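Local coordinates for phosphoglycerate dehydrogenase (Lactobacillus plantarum, PDB 3EVT), which probably catalyses the NAD-dependent oxidation of 3-phosphoglycerate to 3-phosphohydroxypyruvate, the step that commits a glycolytic intermediate to serine biosynthesis, at residues G137-I142 against H162-N167; L141-G146 against D187-A192. All coordinates share one frame; numbering follows the deposited sequence.

Contact 1 (G137-I142 against H162-N167)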
ATOM      1  N   GLY A 137       0.374   6.226  10.142  1.00 45.08           N
ATOM      2  CA  GLY A 137       0.421   6.684  11.518  1.00 46.52           C
ATOM      3  C   GLY A 137       0.194   5.600  12.563  1.00 46.78           C
ATOM      4  O   GLY A 137       0.372   5.879  13.723  1.00 48.04           O
ATOM      5  N   GLN A 138      -0.204   4.381  12.173  1.00 46.62           N
ATOM      6  CA  GLN A 138      -0.485   3.313  13.154  1.00 46.42           C
ATOM      7  C   GLN A 138       0.693   2.324  13.315  1.00 46.54           C
ATOM      8  O   GLN A 138       1.683   2.365  12.534  1.00 45.51           O
ATOM      9  CB  GLN A 138      -1.838   2.609  12.865  1.00 46.29           C
ATOM     10  CG  GLN A 138      -3.047   3.557  12.740  1.00 47.21           C
ATOM     11  CD  GLN A 138      -4.425   2.872  13.035  1.00 52.63           C
ATOM     12  OE1 GLN A 138      -4.574   2.199  14.068  1.00 53.71           O
ATOM     13  NE2 GLN A 138      -5.433   3.049  12.125  1.00 50.15           N
ATOM     14  N   GLN A 139       0.627   1.505  14.371  1.00 46.18           N
ATOM     15  CA  GLN A 139       1.696   0.558  14.684  1.00 46.59           C
ATOM     16  C   GLN A 139       1.314  -0.837  14.274  1.00 44.72           C
ATOM     17  O   GLN A 139       0.268  -1.355  14.642  1.00 45.18           O
ATOM     18  CB  GLN A 139       2.009   0.475  16.175  1.00 47.56           C
ATOM     19  CG  GLN A 139       2.090   1.769  16.874  1.00 54.35           C
ATOM     20  CD  GLN A 139       3.482   2.313  16.837  1.00 60.43           C
ATOM     21  OE1 GLN A 139       3.693   3.537  16.923  1.00 62.51           O
ATOM     22  NE2 GLN A 139       4.458   1.410  16.688  1.00 62.97           N
ATOM     23  N   LEU A 140       2.200  -1.447  13.519  1.00 44.84           N
ATOM     24  CA  LEU A 140       2.085  -2.826  13.107  1.00 43.80           C
ATOM     25  C   LEU A 140       3.181  -3.638  13.840  1.00 44.03           C
ATOM     26  O   LEU A 140       4.361  -3.382  13.685  1.00 43.70           O
ATOM     27  CB  LEU A 140       2.293  -2.891  11.597  1.00 42.71           C
ATOM     28  CG  LEU A 140       2.363  -4.274  10.954  1.00 41.01           C
ATOM     29  CD1 LEU A 140       1.078  -5.016  11.280  1.00 38.99           C
ATOM     30  CD2 LEU A 140       2.591  -4.222   9.425  1.00 34.91           C
ATOM     31  N   LEU A 141       2.758  -4.636  14.600  1.00 44.61           N
ATOM     32  CA  LEU A 141       3.654  -5.600  15.204  1.00 43.70           C
ATOM     33  C   LEU A 141       3.616  -6.945  14.443  1.00 43.62           C
ATOM     34  O   LEU A 141       2.575  -7.627  14.382  1.00 43.72           O
ATOM     35  CB  LEU A 141       3.247  -5.778  16.690  1.00 43.35           C
ATOM     36  CG  LEU A 141       4.071  -6.853  17.452  1.00 41.33           C
ATOM     37  CD1 LEU A 141       5.591  -6.527  17.467  1.00 38.08           C
ATOM     38  CD2 LEU A 141       3.517  -6.975  18.868  1.00 37.56           C
ATOM     39  N   ILE A 142       4.740  -7.346  13.857  1.00 43.66           N
ATOM     40  CA  ILE A 142       4.810  -8.645  13.123  1.00 42.38           C
ATOM     41  C   ILE A 142       5.765  -9.637  13.813  1.00 43.36           C
ATOM     42  O   ILE A 142       6.910  -9.317  14.073  1.00 42.69           O
ATOM     43  CB  ILE A 142       5.327  -8.467  11.652  1.00 41.59           C
ATOM     44  CG1 ILE A 142       4.614  -7.291  10.938  1.00 40.70           C
ATOM     45  CG2 ILE A 142       5.257  -9.813  10.832  1.00 38.22           C
ATOM     46  CD1 ILE A 142       5.359  -6.820   9.600  1.00 36.88           C
ATOM     47  N   HIS A 162       4.199   2.466  11.388  1.00 43.61           N
ATOM     48  CA  HIS A 162       5.384   2.132  12.182  1.00 44.78           C
ATOM     49  C   HIS A 162       5.477   0.585  12.443  1.00 44.08           C
ATOM     50  O   HIS A 162       4.585  -0.047  13.021  1.00 41.98           O
ATOM     51  CB  HIS A 162       5.434   2.918  13.492  1.00 44.39           C
ATOM     52  CG  HIS A 162       6.696   2.694  14.258  1.00 47.03           C
ATOM     53  ND1 HIS A 162       7.901   3.253  13.886  1.00 52.77           N
ATOM     54  CD2 HIS A 162       6.949   1.971  15.374  1.00 49.97           C
ATOM     55  CE1 HIS A 162       8.843   2.888  14.738  1.00 50.52           C
ATOM     56  NE2 HIS A 162       8.294   2.093  15.640  1.00 50.39           N
ATOM     57  N   VAL A 163       6.575   0.004  12.009  1.00 44.35           N
ATOM     58  CA  VAL A 163       6.674  -1.458  11.968  1.00 44.76           C
ATOM     59  C   VAL A 163       7.740  -2.053  12.905  1.00 44.88           C
ATOM     60  O   VAL A 163       8.940  -1.783  12.808  1.00 42.72           O
ATOM     61  CB  VAL A 163       6.884  -1.975  10.533  1.00 43.65           C
ATOM     62  CG1 VAL A 163       6.562  -3.433  10.483  1.00 44.13           C
ATOM     63  CG2 VAL A 163       5.995  -1.200   9.548  1.00 43.82           C
ATOM     64  N   ILE A 164       7.246  -2.892  13.795  1.00 46.51           N
ATOM     65  CA  ILE A 164       8.067  -3.618  14.743  1.00 48.05           C
ATOM     66  C   ILE A 164       7.926  -5.102  14.506  1.00 48.01           C
ATOM     67  O   ILE A 164       6.798  -5.598  14.340  1.00 47.52           O
ATOM     68  CB  ILE A 164       7.561  -3.358  16.175  1.00 48.65           C
ATOM     69  CG1 ILE A 164       7.465  -1.852  16.414  1.00 48.28           C
ATOM     70  CG2 ILE A 164       8.458  -4.091  17.208  1.00 48.28           C
ATOM     71  CD1 ILE A 164       7.275  -1.511  17.864  1.00 51.60           C
ATOM     72  N   GLY A 165       9.061  -5.797  14.517  1.00 47.40           N
ATOM     73  CA  GLY A 165       9.106  -7.249  14.268  1.00 48.51           C
ATOM     74  C   GLY A 165       9.635  -8.100  15.429  1.00 48.78           C
ATOM     75  O   GLY A 165      10.460  -7.658  16.205  1.00 49.52           O
ATOM     76  N   VAL A 166       9.154  -9.319  15.570  1.00 48.77           N
ATOM     77  CA  VAL A 166       9.597 -10.130  16.685  1.00 49.28           C
ATOM     78  C   VAL A 166      10.372 -11.304  16.118  1.00 50.38           C
ATOM     79  O   VAL A 166       9.820 -12.006  15.252  1.00 50.80           O
ATOM     80  CB  VAL A 166       8.394 -10.671  17.532  1.00 48.85           C
ATOM     81  CG1 VAL A 166       8.889 -11.427  18.798  1.00 46.95           C
ATOM     82  CG2 VAL A 166       7.420  -9.551  17.887  1.00 48.71           C
ATOM     83  N   ASN A 167      11.624 -11.504  16.576  1.00 51.05           N
ATOM     84  CA  ASN A 167      12.447 -12.687  16.185  1.00 52.87           C
ATOM     85  C   ASN A 167      13.178 -13.302  17.419  1.00 55.39           C
ATOM     86  O   ASN A 167      12.944 -12.888  18.561  1.00 56.07           O
ATOM     87  CB  ASN A 167      13.401 -12.369  15.008  1.00 51.52           C
ATOM     88  CG  ASN A 167      14.329 -11.200  15.307  1.00 52.14           C
ATOM     89  OD1 ASN A 167      14.719 -11.007  16.455  1.00 53.05           O
ATOM     90  ND2 ASN A 167      14.700 -10.423  14.281  1.00 52.35           N
TER
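The amide of Gln139 lies beside the imidazole of His162, the two side chains pointing the same way with their planes 61° apart. Gln139 NE2 comes to the ring's edge near CD2, but the modelled approach is too close, so the exact placing of the amide is doubtful. The ring itself stacks with His177, and its NE2 is hydrogen-bonded to Glu178 OE2, a use of ring face and ring nitrogen that suits a histidine at this partly exposed end of the strand. Beyond this pair the strands 139-142 and 162-167 run parallel, laced by five backbone hydrogen bonds, the first from His162 N to Gln138 O just ahead of the strand. Ile164 N gives to Leu140 O at 2.9 Å, almost straight, and Ile142 N to Ile164 O at 2.7 Å. The ladder finishes with Val166 N on Ile142 O, also 2.7 Å but more bent. Gly165 brings its CA to 3.0 Å from Ile142 O as a C-H...O contact. On the face with Gln139, Leu141 CD1 lies 3.8 Å from Ile164 CG2 and 3.6 Å from Val166 CG2. On the other face, with CG1 anti to the carbonyl carbon (chi1 -46°) and CD1 extended beyond it, Ile142 meets Val163 CG1 through CD1 at 3.7 Å. Branched Val and Ile suit the extended backbone. The two strands and helix 147-158 form a beta-alpha-beta crossover. The helix packs Leu152, Ala153 and Ala156 on Leu140, Ile142 and Val163; helix 186-191 meets Leu141 on the opposite face, and strand 194-197 flanks 139-143.

Contact 2 (L141-G146 against D187-A192)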
ATOM      1  N   LEU A 141       2.758  -4.636  14.600  1.00 44.61           N
ATOM      2  CA  LEU A 141       3.654  -5.600  15.204  1.00 43.70           C
ATOM      3  C   LEU A 141       3.616  -6.945  14.443  1.00 43.62           C
ATOM      4  O   LEU A 141       2.575  -7.627  14.382  1.00 43.72           O
ATOM      5  CB  LEU A 141       3.247  -5.778  16.690  1.00 43.35           C
ATOM      6  CG  LEU A 141       4.071  -6.853  17.452  1.00 41.33           C
ATOM      7  CD1 LEU A 141       5.591  -6.527  17.467  1.00 38.08           C
ATOM      8  CD2 LEU A 141       3.517  -6.975  18.868  1.00 37.56           C
ATOM      9  N   ILE A 142       4.740  -7.346  13.857  1.00 43.66           N
ATOM     10  CA  ILE A 142       4.810  -8.645  13.123  1.00 42.38           C
ATOM     11  C   ILE A 142       5.765  -9.637  13.813  1.00 43.36           C
ATOM     12  O   ILE A 142       6.910  -9.317  14.073  1.00 42.69           O
ATOM     13  CB  ILE A 142       5.327  -8.467  11.652  1.00 41.59           C
ATOM     14  CG1 ILE A 142       4.614  -7.291  10.938  1.00 40.70           C
ATOM     15  CG2 ILE A 142       5.257  -9.813  10.832  1.00 38.22           C
ATOM     16  CD1 ILE A 142       5.359  -6.820   9.600  1.00 36.88           C
ATOM     17  N   TYR A 143       5.253 -10.830  14.094  1.00 44.33           N
ATOM     18  CA  TYR A 143       6.010 -11.958  14.597  1.00 45.78           C
ATOM     19  C   TYR A 143       6.514 -12.772  13.423  1.00 46.27           C
ATOM     20  O   TYR A 143       5.713 -13.385  12.680  1.00 46.47           O
ATOM     21  CB  TYR A 143       5.102 -12.856  15.483  1.00 46.48           C
ATOM     22  CG  TYR A 143       4.759 -12.290  16.863  1.00 45.86           C
ATOM     23  CD1 TYR A 143       5.331 -12.846  18.025  1.00 44.64           C
ATOM     24  CD2 TYR A 143       3.841 -11.235  17.012  1.00 44.76           C
ATOM     25  CE1 TYR A 143       5.008 -12.367  19.280  1.00 39.53           C
ATOM     26  CE2 TYR A 143       3.517 -10.736  18.262  1.00 43.57           C
ATOM     27  CZ  TYR A 143       4.118 -11.318  19.403  1.00 45.41           C
ATOM     28  OH  TYR A 143       3.837 -10.833  20.667  1.00 43.77           O
ATOM     29  N   GLY A 144       7.836 -12.786  13.255  1.00 46.41           N
ATOM     30  CA  GLY A 144       8.429 -13.411  12.089  1.00 47.19           C
ATOM     31  C   GLY A 144       9.051 -12.354  11.210  1.00 48.00           C
ATOM     32  O   GLY A 144       8.334 -11.594  10.526  1.00 49.40           O
ATOM     33  N   THR A 145      10.373 -12.289  11.196  1.00 47.19           N
ATOM     34  CA  THR A 145      11.063 -11.276  10.401  1.00 47.76           C
ATOM     35  C   THR A 145      11.825 -11.940   9.224  1.00 47.41           C
ATOM     36  O   THR A 145      12.816 -11.391   8.704  1.00 47.32           O
ATOM     37  CB  THR A 145      11.977 -10.364  11.282  1.00 48.95           C
ATOM     38  OG1 THR A 145      13.026 -11.144  11.876  1.00 50.29           O
ATOM     39  CG2 THR A 145      11.169  -9.695  12.398  1.00 46.75           C
ATOM     40  N   GLY A 146      11.348 -13.114   8.810  1.00 46.51           N
ATOM     41  CA  GLY A 146      11.839 -13.748   7.577  1.00 46.83           C
ATOM     42  C   GLY A 146      11.405 -12.960   6.338  1.00 48.00           C
ATOM     43  O   GLY A 146      10.975 -11.793   6.442  1.00 47.61           O
ATOM     44  N   ASP A 187       6.093  -4.271  25.613  1.00 53.35           N
ATOM     45  CA  ASP A 187       5.866  -2.870  25.260  1.00 52.95           C
ATOM     46  C   ASP A 187       5.200  -2.704  23.886  1.00 51.96           C
ATOM     47  O   ASP A 187       4.289  -1.887  23.717  1.00 52.49           O
ATOM     48  CB  ASP A 187       7.161  -2.102  25.312  1.00 53.32           C
ATOM     49  CG  ASP A 187       7.618  -1.859  26.740  1.00 57.87           C
ATOM     50  OD1 ASP A 187       6.772  -1.465  27.583  1.00 61.83           O
ATOM     51  OD2 ASP A 187       8.814  -2.032  27.014  1.00 56.91           O
ATOM     52  N   ALA A 188       5.681  -3.481  22.923  1.00 50.02           N
ATOM     53  CA  ALA A 188       5.177  -3.500  21.566  1.00 49.30           C
ATOM     54  C   ALA A 188       3.736  -3.939  21.540  1.00 48.97           C
ATOM     55  O   ALA A 188       2.908  -3.334  20.842  1.00 49.61           O
ATOM     56  CB  ALA A 188       6.012  -4.408  20.738  1.00 48.39           C
ATOM     57  N   LEU A 189       3.417  -4.958  22.337  1.00 49.06           N
ATOM     58  CA  LEU A 189       2.021  -5.388  22.544  1.00 48.96           C
ATOM     59  C   LEU A 189       1.098  -4.337  23.136  1.00 48.71           C
ATOM     60  O   LEU A 189      -0.105  -4.360  22.851  1.00 48.88           O
ATOM     61  CB  LEU A 189       1.945  -6.619  23.462  1.00 49.45           C
ATOM     62  CG  LEU A 189       2.471  -7.888  22.841  1.00 50.37           C
ATOM     63  CD1 LEU A 189       2.878  -8.865  23.934  1.00 50.44           C
ATOM     64  CD2 LEU A 189       1.434  -8.473  21.846  1.00 50.84           C
ATOM     65  N   ALA A 190       1.626  -3.476  24.017  1.00 48.12           N
ATOM     66  CA  ALA A 190       0.821  -2.375  24.598  1.00 48.73           C
ATOM     67  C   ALA A 190       0.497  -1.259  23.585  1.00 48.18           C
ATOM     68  O   ALA A 190      -0.605  -0.708  23.592  1.00 50.11           O
ATOM     69  CB  ALA A 190       1.489  -1.793  25.885  1.00 46.30           C
ATOM     70  N   THR A 191       1.435  -0.923  22.713  1.00 47.94           N
ATOM     71  CA  THR A 191       1.162   0.128  21.711  1.00 47.29           C
ATOM     72  C   THR A 191       0.679  -0.348  20.303  1.00 47.03           C
ATOM     73  O   THR A 191       0.310   0.485  19.467  1.00 47.29           O
ATOM     74  CB  THR A 191       2.393   0.993  21.534  1.00 48.10           C
ATOM     75  OG1 THR A 191       3.462   0.153  21.103  1.00 49.21           O
ATOM     76  CG2 THR A 191       2.806   1.641  22.897  1.00 49.60           C
ATOM     77  N   ALA A 192       0.682  -1.664  20.025  1.00 45.55           N
ATOM     78  CA  ALA A 192       0.200  -2.193  18.716  1.00 44.12           C
ATOM     79  C   ALA A 192      -1.227  -1.836  18.293  1.00 43.32           C
ATOM     80  O   ALA A 192      -2.183  -2.073  19.028  1.00 44.15           O
ATOM     81  CB  ALA A 192       0.405  -3.716  18.621  1.00 42.51           C
TER
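Leu141 reaches from the strand to helix 187-191, and its side chain meets three residues there. Its CB faces the CB of Ala192, 4.0 Å away, just where the helix ends. With CG anti to the backbone N (chi1 176°), the side chain forks over the helix: CD1 settles 3.9 Å from Ala188 CB, which lies near both methyls, while CD2 meets Leu189 CD2, also at 3.9 Å. The small alanines let the strand's leucine sit close to the helix, whereas the longer Leu189 reaches on to Tyr143. These last two side chains cross at about a right angle, the hydroxyl OH of Tyr143 coming to 3.6 Å from Leu189 CD2. The tyrosine ring is also met edge-to-face by Phe209, and Leu213 of helix 211-215 touches both Tyr143 and Leu189. An alanine in place of Leu189 would probably open a gap beside Leu141 CD2 and the tyrosine hydroxyl, leaving the tip of the ring less firmly packed. All the partners across the interface are buried, and what joins them is van der Waals contact between hydrocarbon groups, with the phenol oxygen resting against a methyl; cohesion here therefore depends on shape and on exclusion of water rather than on directional bonds.

How the contacts relate
Both contacts start from strand 139-143, sharing Leu141 and Ile142, and their centres lie about 5 Å apart. Contact 1 closes first along the chain: the chain leaves the strand, passes through helix 147-158 and returns alongside as 162-167. Contact 2 follows later, after strand 178-181, when helix 186-191 packs on the sheet before strand 194-197 joins 139-143 along the edge away from 162-167. They also touch directly, through probable hydrogen bonds from Gly144 N to Val166 O and from Asn167 ND2 to Thr145 OG1. Gly144, Gly146 and Gly149 fit the Rossmann GxGxxG pattern, consistent with this central strand leading into the turn that binds NAD in such dehydrogenases.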